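Local atomic coordinates of phosphotriesterase family protein (Listeria monocytogenes serotype 4b str. H7858, PDB entry 3PNZ), a protein that probably hydrolyses phosphorylated sugar lactones, as a zinc-dependent lactonase of the phosphotriesterase family with the amidohydrolase fold. Residues D38-V52 and A274-L288. Sequence-based numbering, arbitrary orientation.
With PO4 (phosphate ion), chain L.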
ATOM      1  N   ASP A  38     -20.111  -1.466  -7.747  1.00 28.70           N
ATOM      2  CA  ASP A  38     -19.748  -0.111  -8.159  1.00 28.26           C
ATOM      3  C   ASP A  38     -19.005   0.708  -7.102  1.00 26.94           C
ATOM      4  O   ASP A  38     -18.201   1.573  -7.437  1.00 26.71           O
ATOM      5  CB  ASP A  38     -20.987   0.662  -8.609  1.00 30.47           C
ATOM      6  CG  ASP A  38     -20.634   1.958  -9.311  1.00 33.43           C
ATOM      7  OD1 ASP A  38     -20.163   1.888 -10.470  1.00 39.00           O
ATOM      8  OD2 ASP A  38     -20.824   3.043  -8.714  1.00 34.39           O
ATOM      9  N   ASP A  39     -19.292   0.458  -5.828  1.00 24.79           N
ATOM     10  CA  ASP A  39     -18.670   1.239  -4.760  1.00 24.02           C
ATOM     11  C   ASP A  39     -17.153   1.030  -4.708  1.00 22.23           C
ATOM     12  O   ASP A  39     -16.429   1.869  -4.175  1.00 22.46           O
ATOM     13  CB  ASP A  39     -19.297   0.899  -3.401  1.00 25.19           C
ATOM     14  CG  ASP A  39     -18.938   1.905  -2.321  1.00 23.15           C
ATOM     15  OD1 ASP A  39     -18.784   3.110  -2.632  1.00 22.58           O
ATOM     16  OD2 ASP A  39     -18.831   1.492  -1.143  1.00 24.00           O
ATOM     17  N   LEU A  40     -16.677  -0.076  -5.269  1.00 23.34           N
ATOM     18  CA  LEU A  40     -15.244  -0.379  -5.261  1.00 22.42           C
ATOM     19  C   LEU A  40     -14.546   0.084  -6.532  1.00 23.79           C
ATOM     20  O   LEU A  40     -13.390  -0.257  -6.772  1.00 25.55           O
ATOM     21  CB  LEU A  40     -15.017  -1.874  -5.057  1.00 22.92           C
ATOM     22  CG  LEU A  40     -15.251  -2.351  -3.618  1.00 24.23           C
ATOM     23  CD1 LEU A  40     -15.448  -3.858  -3.590  1.00 29.68           C
ATOM     24  CD2 LEU A  40     -14.081  -1.930  -2.718  1.00 22.71           C
ATOM     25  N   LEU A  41     -15.251   0.861  -7.345  1.00 22.97           N
ATOM     26  CA  LEU A  41     -14.641   1.450  -8.528  1.00 22.71           C
ATOM     27  C   LEU A  41     -14.422   2.945  -8.315  1.00 25.02           C
ATOM     28  O   LEU A  41     -15.377   3.721  -8.234  1.00 25.76           O
ATOM     29  CB  LEU A  41     -15.512   1.208  -9.762  1.00 23.58           C
ATOM     30  CG  LEU A  41     -16.078  -0.200  -9.946  1.00 25.37           C
ATOM     31  CD1 LEU A  41     -16.914  -0.268 -11.230  1.00 25.52           C
ATOM     32  CD2 LEU A  41     -14.989  -1.257  -9.955  1.00 23.27           C
ATOM     33  N   LEU A  42     -13.161   3.356  -8.203  1.00 23.47           N
ATOM     34  CA  LEU A  42     -12.844   4.771  -8.116  1.00 21.69           C
ATOM     35  C   LEU A  42     -12.609   5.258  -9.541  1.00 27.87           C
ATOM     36  O   LEU A  42     -11.477   5.312 -10.012  1.00 26.59           O
ATOM     37  CB  LEU A  42     -11.605   5.003  -7.250  1.00 23.52           C
ATOM     38  CG  LEU A  42     -11.776   4.622  -5.774  1.00 24.14           C
ATOM     39  CD1 LEU A  42     -10.478   4.821  -4.986  1.00 22.64           C
ATOM     40  CD2 LEU A  42     -12.905   5.431  -5.156  1.00 23.90           C
ATOM     41  N   ASP A  43     -13.695   5.602 -10.225  1.00 25.47           N
ATOM     42  CA  ASP A  43     -13.664   5.717 -11.677  1.00 26.37           C
ATOM     43  C   ASP A  43     -13.911   7.126 -12.203  1.00 27.09           C
ATOM     44  O   ASP A  43     -14.314   7.290 -13.355  1.00 29.29           O
ATOM     45  CB  ASP A  43     -14.678   4.744 -12.282  1.00 26.26           C
ATOM     46  CG  ASP A  43     -16.088   4.975 -11.763  1.00 30.12           C
ATOM     47  OD1 ASP A  43     -16.297   5.916 -10.963  1.00 28.99           O
ATOM     48  OD2 ASP A  43     -16.994   4.217 -12.168  1.00 36.38           O
ATOM     49  N   ASP A  44     -13.663   8.134 -11.371  1.00 25.80           N
ATOM     50  CA  ASP A  44     -13.807   9.530 -11.790  1.00 27.79           C
ATOM     51  C   ASP A  44     -12.593  10.364 -11.391  1.00 27.30           C
ATOM     52  O   ASP A  44     -12.462  10.782 -10.242  1.00 26.42           O
ATOM     53  CB  ASP A  44     -15.081  10.147 -11.205  1.00 25.75           C
ATOM     54  CG  ASP A  44     -15.404  11.511 -11.800  1.00 33.44           C
ATOM     55  OD1 ASP A  44     -14.491  12.359 -11.933  1.00 31.91           O
ATOM     56  OD2 ASP A  44     -16.585  11.735 -12.137  1.00 34.61           O
ATOM     57  N   LYS A  45     -11.718  10.630 -12.356  1.00 23.84           N
ATOM     58  CA  LYS A  45     -10.466  11.338 -12.086  1.00 24.58           C
ATOM     59  C   LYS A  45     -10.672  12.673 -11.366  1.00 27.44           C
ATOM     60  O   LYS A  45      -9.939  13.005 -10.435  1.00 25.00           O
ATOM     61  CB  LYS A  45      -9.671  11.525 -13.391  1.00 26.13           C
ATOM     62  CG  LYS A  45      -8.350  12.288 -13.249  1.00 24.09           C
ATOM     63  CD  LYS A  45      -8.549  13.800 -13.355  1.00 26.20           C
ATOM     64  CE  LYS A  45      -7.252  14.501 -13.772  1.00 24.83           C
ATOM     65  NZ  LYS A  45      -7.425  15.983 -13.814  1.00 27.45           N
ATOM     66  N   GLU A  46     -11.663  13.451 -11.786  1.00 26.67           N
ATOM     67  CA  GLU A  46     -11.838  14.773 -11.191  1.00 25.03           C
ATOM     68  C   GLU A  46     -12.338  14.688  -9.747  1.00 24.93           C
ATOM     69  O   GLU A  46     -11.970  15.516  -8.906  1.00 26.93           O
ATOM     70  CB  GLU A  46     -12.751  15.655 -12.046  1.00 30.61           C
ATOM     71  CG  GLU A  46     -12.201  15.945 -13.455  1.00 30.71           C
ATOM     72  CD  GLU A  46     -10.859  16.677 -13.453  1.00 34.07           C
ATOM     73  OE1 GLU A  46     -10.522  17.349 -12.451  1.00 32.07           O
ATOM     74  OE2 GLU A  46     -10.140  16.588 -14.474  1.00 34.94           O
ATOM     75  N   LYS A  47     -13.159  13.682  -9.454  1.00 25.97           N
ATOM     76  CA  LYS A  47     -13.625  13.479  -8.080  1.00 26.07           C
ATOM     77  C   LYS A  47     -12.484  13.006  -7.170  1.00 24.03           C
ATOM     78  O   LYS A  47     -12.303  13.535  -6.070  1.00 21.76           O
ATOM     79  CB  LYS A  47     -14.821  12.520  -8.025  1.00 27.76           C
ATOM     80  CG  LYS A  47     -16.101  13.116  -8.610  1.00 25.78           C
ATOM     81  CD  LYS A  47     -17.282  12.157  -8.525  1.00 31.30           C
ATOM     82  CE  LYS A  47     -18.535  12.797  -9.107  1.00 33.26           C
ATOM     83  NZ  LYS A  47     -19.694  11.874  -9.084  1.00 40.11           N
ATOM     84  N   SER A  48     -11.706  12.032  -7.637  1.00 24.93           N
ATOM     85  CA  SER A  48     -10.544  11.588  -6.875  1.00 21.96           C
ATOM     86  C   SER A  48      -9.620  12.762  -6.624  1.00 23.72           C
ATOM     87  O   SER A  48      -9.105  12.940  -5.519  1.00 21.69           O
ATOM     88  CB  SER A  48      -9.800  10.466  -7.595  1.00 22.70           C
ATOM     89  OG  SER A  48     -10.636   9.343  -7.796  1.00 23.62           O
ATOM     90  N   GLN A  49      -9.433  13.588  -7.649  1.00 23.34           N
ATOM     91  CA  GLN A  49      -8.539  14.734  -7.533  1.00 24.47           C
ATOM     92  C   GLN A  49      -8.963  15.712  -6.437  1.00 21.17           C
ATOM     93  O   GLN A  49      -8.124  16.282  -5.738  1.00 24.55           O
ATOM     94  CB  GLN A  49      -8.401  15.453  -8.879  1.00 23.86           C
ATOM     95  CG  GLN A  49      -7.543  16.695  -8.795  1.00 22.99           C
ATOM     96  CD  GLN A  49      -7.166  17.234 -10.162  1.00 28.43           C
ATOM     97  OE1 GLN A  49      -7.135  16.493 -11.148  1.00 27.69           O
ATOM     98  NE2 GLN A  49      -6.875  18.527 -10.226  1.00 28.82           N
ATOM     99  N   LEU A  50     -10.265  15.910  -6.272  1.00 21.14           N
ATOM    100  CA  LEU A  50     -10.741  16.818  -5.237  1.00 23.68           C
ATOM    101  C   LEU A  50     -10.323  16.351  -3.837  1.00 22.87           C
ATOM    102  O   LEU A  50      -9.957  17.172  -2.995  1.00 23.98           O
ATOM    103  CB  LEU A  50     -12.252  17.009  -5.335  1.00 25.86           C
ATOM    104  CG  LEU A  50     -12.703  17.791  -6.572  1.00 29.04           C
ATOM    105  CD1 LEU A  50     -14.210  17.679  -6.786  1.00 28.82           C
ATOM    106  CD2 LEU A  50     -12.280  19.242  -6.454  1.00 31.81           C
ATOM    107  N   ASP A  51     -10.361  15.041  -3.590  1.00 24.52           N
ATOM    108  CA  ASP A  51      -9.875  14.518  -2.311  1.00 23.35           C
ATOM    109  C   ASP A  51      -8.357  14.696  -2.160  1.00 21.20           C
ATOM    110  O   ASP A  51      -7.869  15.104  -1.107  1.00 22.82           O
ATOM    111  CB  ASP A  51     -10.247  13.044  -2.130  1.00 22.05           C
ATOM    112  CG  ASP A  51     -11.647  12.859  -1.545  1.00 25.02           C
ATOM    113  OD1 ASP A  51     -11.762  12.439  -0.365  1.00 23.65           O
ATOM    114  OD2 ASP A  51     -12.629  13.130  -2.269  1.00 24.00           O
ATOM    115  N   VAL A  52      -7.611  14.377  -3.208  1.00 21.97           N
ATOM    116  CA  VAL A  52      -6.163  14.557  -3.162  1.00 20.37           C
ATOM    117  C   VAL A  52      -5.824  16.032  -2.907  1.00 21.33           C
ATOM    118  O   VAL A  52      -4.899  16.355  -2.156  1.00 21.91           O
ATOM    119  CB  VAL A  52      -5.488  14.044  -4.453  1.00 23.78           C
ATOM    120  CG1 VAL A  52      -3.985  14.340  -4.434  1.00 24.90           C
ATOM    121  CG2 VAL A  52      -5.738  12.555  -4.615  1.00 23.83           C
ATOM    122  N   ALA A 274     -10.629   2.935  -0.503  1.00 20.56           N
ATOM    123  CA  ALA A 274     -10.827   2.150  -1.714  1.00 21.87           C
ATOM    124  C   ALA A 274     -12.247   2.198  -2.258  1.00 22.72           C
ATOM    125  O   ALA A 274     -12.556   1.506  -3.223  1.00 24.55           O
ATOM    126  CB  ALA A 274     -10.411   0.704  -1.470  1.00 24.16           C
ATOM    127  N   ARG A 275     -13.101   3.003  -1.639  1.00 22.82           N
ATOM    128  CA  ARG A 275     -14.524   3.029  -1.986  1.00 20.81           C
ATOM    129  C   ARG A 275     -15.035   4.432  -2.283  1.00 21.44           C
ATOM    130  O   ARG A 275     -14.576   5.406  -1.688  1.00 21.28           O
ATOM    131  CB  ARG A 275     -15.355   2.447  -0.835  1.00 22.35           C
ATOM    132  CG  ARG A 275     -15.246   0.948  -0.683  1.00 21.02           C
ATOM    133  CD  ARG A 275     -16.049   0.472   0.526  1.00 21.98           C
ATOM    134  NE  ARG A 275     -15.996  -0.973   0.678  1.00 23.84           N
ATOM    135  CZ  ARG A 275     -16.874  -1.803   0.131  1.00 25.88           C
ATOM    136  NH1 ARG A 275     -17.861  -1.320  -0.614  1.00 25.88           N
ATOM    137  NH2 ARG A 275     -16.758  -3.110   0.312  1.00 27.26           N
ATOM    138  N   LYS A 276     -16.020   4.525  -3.177  1.00 21.95           N
ATOM    139  CA  LYS A 276     -16.701   5.791  -3.415  1.00 24.83           C
ATOM    140  C   LYS A 276     -17.236   6.350  -2.100  1.00 23.02           C
ATOM    141  O   LYS A 276     -17.121   7.546  -1.826  1.00 23.13           O
ATOM    142  CB  LYS A 276     -17.858   5.612  -4.407  1.00 23.43           C
ATOM    143  CG  LYS A 276     -17.438   5.439  -5.871  1.00 26.69           C
ATOM    144  CD  LYS A 276     -18.664   5.540  -6.788  1.00 28.79           C
ATOM    145  CE  LYS A 276     -18.291   5.535  -8.272  1.00 27.56           C
ATOM    146  NZ  LYS A 276     -17.965   4.173  -8.778  1.00 25.51           N
ATOM    147  N   THR A 277     -17.805   5.467  -1.279  1.00 22.79           N
ATOM    148  CA  THR A 277     -18.395   5.879  -0.007  1.00 23.63           C
ATOM    149  C   THR A 277     -17.349   6.297   1.021  1.00 23.61           C
ATOM    150  O   THR A 277     -17.697   6.795   2.091  1.00 24.55           O
ATOM    151  CB  THR A 277     -19.275   4.770   0.599  1.00 22.99           C
ATOM    152  OG1 THR A 277     -18.534   3.545   0.648  1.00 22.82           O
ATOM    153  CG2 THR A 277     -20.540   4.564  -0.243  1.00 22.98           C
ATOM    154  N   TYR A 278     -16.071   6.104   0.695  1.00 20.11           N
ATOM    155  CA  TYR A 278     -14.992   6.535   1.573  1.00 22.45           C
ATOM    156  C   TYR A 278     -14.436   7.896   1.150  1.00 21.83           C
ATOM    157  O   TYR A 278     -13.877   8.631   1.967  1.00 23.00           O
ATOM    158  CB  TYR A 278     -13.853   5.528   1.557  1.00 20.27           C
ATOM    159  CG  TYR A 278     -14.106   4.215   2.268  1.00 22.72           C
ATOM    160  CD1 TYR A 278     -15.251   4.009   3.036  1.00 25.88           C
ATOM    161  CD2 TYR A 278     -13.191   3.174   2.161  1.00 23.74           C
ATOM    162  CE1 TYR A 278     -15.468   2.794   3.684  1.00 24.13           C
ATOM    163  CE2 TYR A 278     -13.398   1.960   2.805  1.00 23.31           C
ATOM    164  CZ  TYR A 278     -14.538   1.778   3.565  1.00 24.40           C
ATOM    165  OH  TYR A 278     -14.743   0.574   4.209  1.00 24.33           O
ATOM    166  N   TYR A 279     -14.561   8.214  -0.135  1.00 21.50           N
ATOM    167  CA  TYR A 279     -14.107   9.497  -0.657  1.00 23.19           C
ATOM    168  C   TYR A 279     -15.118  10.594  -0.350  1.00 25.83           C
ATOM    169  O   TYR A 279     -16.328  10.399  -0.491  1.00 24.29           O
ATOM    170  CB  TYR A 279     -13.875   9.404  -2.165  1.00 22.37           C
ATOM    171  CG  TYR A 279     -12.443   9.094  -2.541  1.00 22.01           C
ATOM    172  CD1 TYR A 279     -11.901   7.823  -2.342  1.00 21.68           C
ATOM    173  CD2 TYR A 279     -11.635  10.072  -3.102  1.00 22.41           C
ATOM    174  CE1 TYR A 279     -10.578   7.543  -2.685  1.00 21.53           C
ATOM    175  CE2 TYR A 279     -10.325   9.807  -3.445  1.00 21.51           C
ATOM    176  CZ  TYR A 279      -9.800   8.548  -3.245  1.00 23.37           C
ATOM    177  OH  TYR A 279      -8.489   8.320  -3.594  1.00 22.96           O
ATOM    178  N   LYS A 280     -14.613  11.744   0.079  1.00 21.17           N
ATOM    179  CA  LYS A 280     -15.454  12.890   0.362  1.00 24.17           C
ATOM    180  C   LYS A 280     -16.193  13.321  -0.903  1.00 25.12           C
ATOM    181  O   LYS A 280     -17.400  13.583  -0.882  1.00 24.97           O
ATOM    182  CB  LYS A 280     -14.601  14.038   0.901  1.00 24.26           C
ATOM    183  CG  LYS A 280     -15.389  15.273   1.304  1.00 24.55           C
ATOM    184  CD  LYS A 280     -14.476  16.351   1.864  1.00 27.43           C
ATOM    185  CE  LYS A 280     -15.269  17.566   2.333  1.00 31.12           C
ATOM    186  NZ  LYS A 280     -14.365  18.661   2.801  1.00 29.95           N
ATOM    187  N   HIS A 281     -15.474  13.365  -2.019  1.00 25.25           N
ATOM    188  CA  HIS A 281     -16.037  13.954  -3.233  1.00 23.72           C
ATOM    189  C   HIS A 281     -16.681  12.959  -4.196  1.00 24.96           C
ATOM    190  O   HIS A 281     -17.090  13.326  -5.297  1.00 26.40           O
ATOM    191  CB  HIS A 281     -14.994  14.845  -3.918  1.00 22.93           C
ATOM    192  CG  HIS A 281     -14.537  15.972  -3.051  1.00 26.28           C
ATOM    193  ND1 HIS A 281     -15.233  17.156  -2.946  1.00 28.75           N
ATOM    194  CD2 HIS A 281     -13.482  16.079  -2.209  1.00 23.02           C
ATOM    195  CE1 HIS A 281     -14.616  17.954  -2.092  1.00 29.70           C
ATOM    196  NE2 HIS A 281     -13.551  17.323  -1.630  1.00 28.93           N
ATOM    197  N   TYR A 282     -16.772  11.699  -3.785  1.00 23.49           N
ATOM    198  CA  TYR A 282     -17.654  10.763  -4.467  1.00 21.95           C
ATOM    199  C   TYR A 282     -18.906  10.628  -3.600  1.00 25.38           C
ATOM    200  O   TYR A 282     -19.929  11.239  -3.884  1.00 28.36           O
ATOM    201  CB  TYR A 282     -17.017   9.385  -4.636  1.00 24.45           C
ATOM    202  CG  TYR A 282     -15.945   9.189  -5.706  1.00 24.91           C
ATOM    203  CD1 TYR A 282     -16.266   8.644  -6.947  1.00 24.75           C
ATOM    204  CD2 TYR A 282     -14.600   9.446  -5.436  1.00 25.99           C
ATOM    205  CE1 TYR A 282     -15.283   8.407  -7.913  1.00 25.60           C
ATOM    206  CE2 TYR A 282     -13.603   9.204  -6.399  1.00 25.09           C
ATOM    207  CZ  TYR A 282     -13.960   8.685  -7.631  1.00 26.85           C
ATOM    208  OH  TYR A 282     -12.999   8.426  -8.585  1.00 25.63           O
ATOM    209  N   GLY A 283     -18.809   9.842  -2.527  1.00 23.91           N
ATOM    210  CA  GLY A 283     -19.964   9.534  -1.696  1.00 25.16           C
ATOM    211  C   GLY A 283     -20.049  10.208  -0.336  1.00 24.71           C
ATOM    212  O   GLY A 283     -20.776   9.742   0.545  1.00 25.92           O
ATOM    213  N   HIS A 284     -19.319  11.305  -0.160  1.00 22.35           N
ATOM    214  CA  HIS A 284     -19.381  12.091   1.072  1.00 22.17           C
ATOM    215  C   HIS A 284     -18.905  11.329   2.302  1.00 23.90           C
ATOM    216  O   HIS A 284     -19.407  11.533   3.408  1.00 24.57           O
ATOM    217  CB  HIS A 284     -20.791  12.662   1.280  1.00 24.76           C
ATOM    218  CG  HIS A 284     -21.309  13.403   0.088  1.00 25.32           C
ATOM    219  ND1 HIS A 284     -22.189  12.842  -0.811  1.00 31.39           N
ATOM    220  CD2 HIS A 284     -21.047  14.651  -0.368  1.00 25.87           C
ATOM    221  CE1 HIS A 284     -22.459  13.717  -1.764  1.00 29.01           C
ATOM    222  NE2 HIS A 284     -21.779  14.822  -1.518  1.00 30.72           N
ATOM    223  N   GLY A 285     -17.915  10.471   2.101  1.00 23.23           N
ATOM    224  CA  GLY A 285     -17.294   9.758   3.200  1.00 22.90           C
ATOM    225  C   GLY A 285     -16.195  10.598   3.822  1.00 23.99           C
ATOM    226  O   GLY A 285     -16.060  11.784   3.513  1.00 23.15           O
ATOM    227  N   PRO A 286     -15.401   9.990   4.715  1.00 21.96           N
ATOM    228  CA  PRO A 286     -14.407  10.748   5.484  1.00 22.31           C
ATOM    229  C   PRO A 286     -13.346  11.380   4.580  1.00 23.89           C
ATOM    230  O   PRO A 286     -12.839  12.459   4.896  1.00 23.90           O
ATOM    231  CB  PRO A 286     -13.787   9.684   6.391  1.00 24.86           C
ATOM    232  CG  PRO A 286     -14.869   8.635   6.517  1.00 24.25           C
ATOM    233  CD  PRO A 286     -15.517   8.595   5.172  1.00 22.50           C
ATOM    234  N   GLY A 287     -13.028  10.716   3.474  1.00 20.60           N
ATOM    235  CA  GLY A 287     -12.148  11.285   2.466  1.00 20.04           C
ATOM    236  C   GLY A 287     -10.675  11.269   2.828  1.00 23.98           C
ATOM    237  O   GLY A 287     -10.295  10.897   3.941  1.00 20.66           O
ATOM    238  N   LEU A 288      -9.839  11.687   1.883  1.00 21.70           N
ATOM    239  CA  LEU A 288      -8.408  11.808   2.143  1.00 20.48           C
ATOM    240  C   LEU A 288      -8.092  12.926   3.137  1.00 20.96           C
ATOM    241  O   LEU A 288      -6.976  13.022   3.634  1.00 20.74           O
ATOM    242  CB  LEU A 288      -7.623  11.988   0.833  1.00 19.30           C
ATOM    243  CG  LEU A 288      -7.702  10.824  -0.166  1.00 21.96           C
ATOM    244  CD1 LEU A 288      -6.920  11.119  -1.455  1.00 21.16           C
ATOM    245  CD2 LEU A 288      -7.222   9.506   0.453  1.00 22.39           C
TER
HETATM  246  P   PO4 L 336     -12.880  -2.175   2.838  1.00 29.19           P
HETATM  247  O1  PO4 L 336     -14.346  -2.454   2.642  1.00 28.97           O
HETATM  248  O2  PO4 L 336     -12.286  -1.765   1.508  1.00 31.08           O
HETATM  249  O3  PO4 L 336     -12.699  -1.032   3.810  1.00 26.74           O
HETATM  250  O4  PO4 L 336     -12.162  -3.410   3.342  1.00 29.84           O
HETATM  251  O   HOH W   1     -11.464  -0.168  -4.906  1.00 26.23           O
HETATM  252  O   HOH W   2     -20.652  12.368  -6.346  1.00 39.81           O
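Asp39, Asp51 and Lys276 carry this largely polar contact between two loop-and-helix segments that follow the first and last strands, 19-23 and 267-269, of the TIM barrel. The two connections pack against each other beside the zinc site, where these strands meet; Asp272 of that site lies just before the second segment.

The Asp39 carboxylate binds both the backbone N and the hydroxyl of Thr277. OD1 accepts from Thr277 N and OD2 from Thr277 OG1, both through syn lone pairs. Arg275 NH1 reaches Asp39 OD2 on the anti side at 3.0 Å, the carboxylate and guanidinium planes standing 46° apart. Leu40 CD2 lies over one guanidinium face.

Lys276 bends at its last torsion (chi4 78°). This brings Lys276 NZ to Leu41 O at 2.7 Å and to Asp38 O at 2.9 Å. Asp38 OD2 is met from above its carboxylate plane. Asp43 OD1 completes the salt-bridge network, though its hydrogen bond to Lys276 NZ is weak.

Tyr282 lies between Lys47 CB, centred over one ring face at 3.8 Å, and Leu42 CD2 on the opposite face. Tyr282 OH donates to Ser48 OG at 2.7 Å and accepts from Asp44 N.

Asp51 is buried. Its OD1 takes Lys280 N on the syn side and Leu288 N on the anti side, while Asp51 OD2 binds His281 N at 2.9 Å. Leu50 CB covers one face of the His281 ring, whose NE2 bonds to Asp54.

Three backbone N-H groups therefore satisfy the Asp51 carboxylate, which probably favours its charged form. Asp39 holds Arg275, whose NE, with Tyr278, Lys242, Lys244 and Tyr245, binds a phosphate probably from the crystallisation liquor. This is consistent with a pocket for a sugar lactone's phosphate.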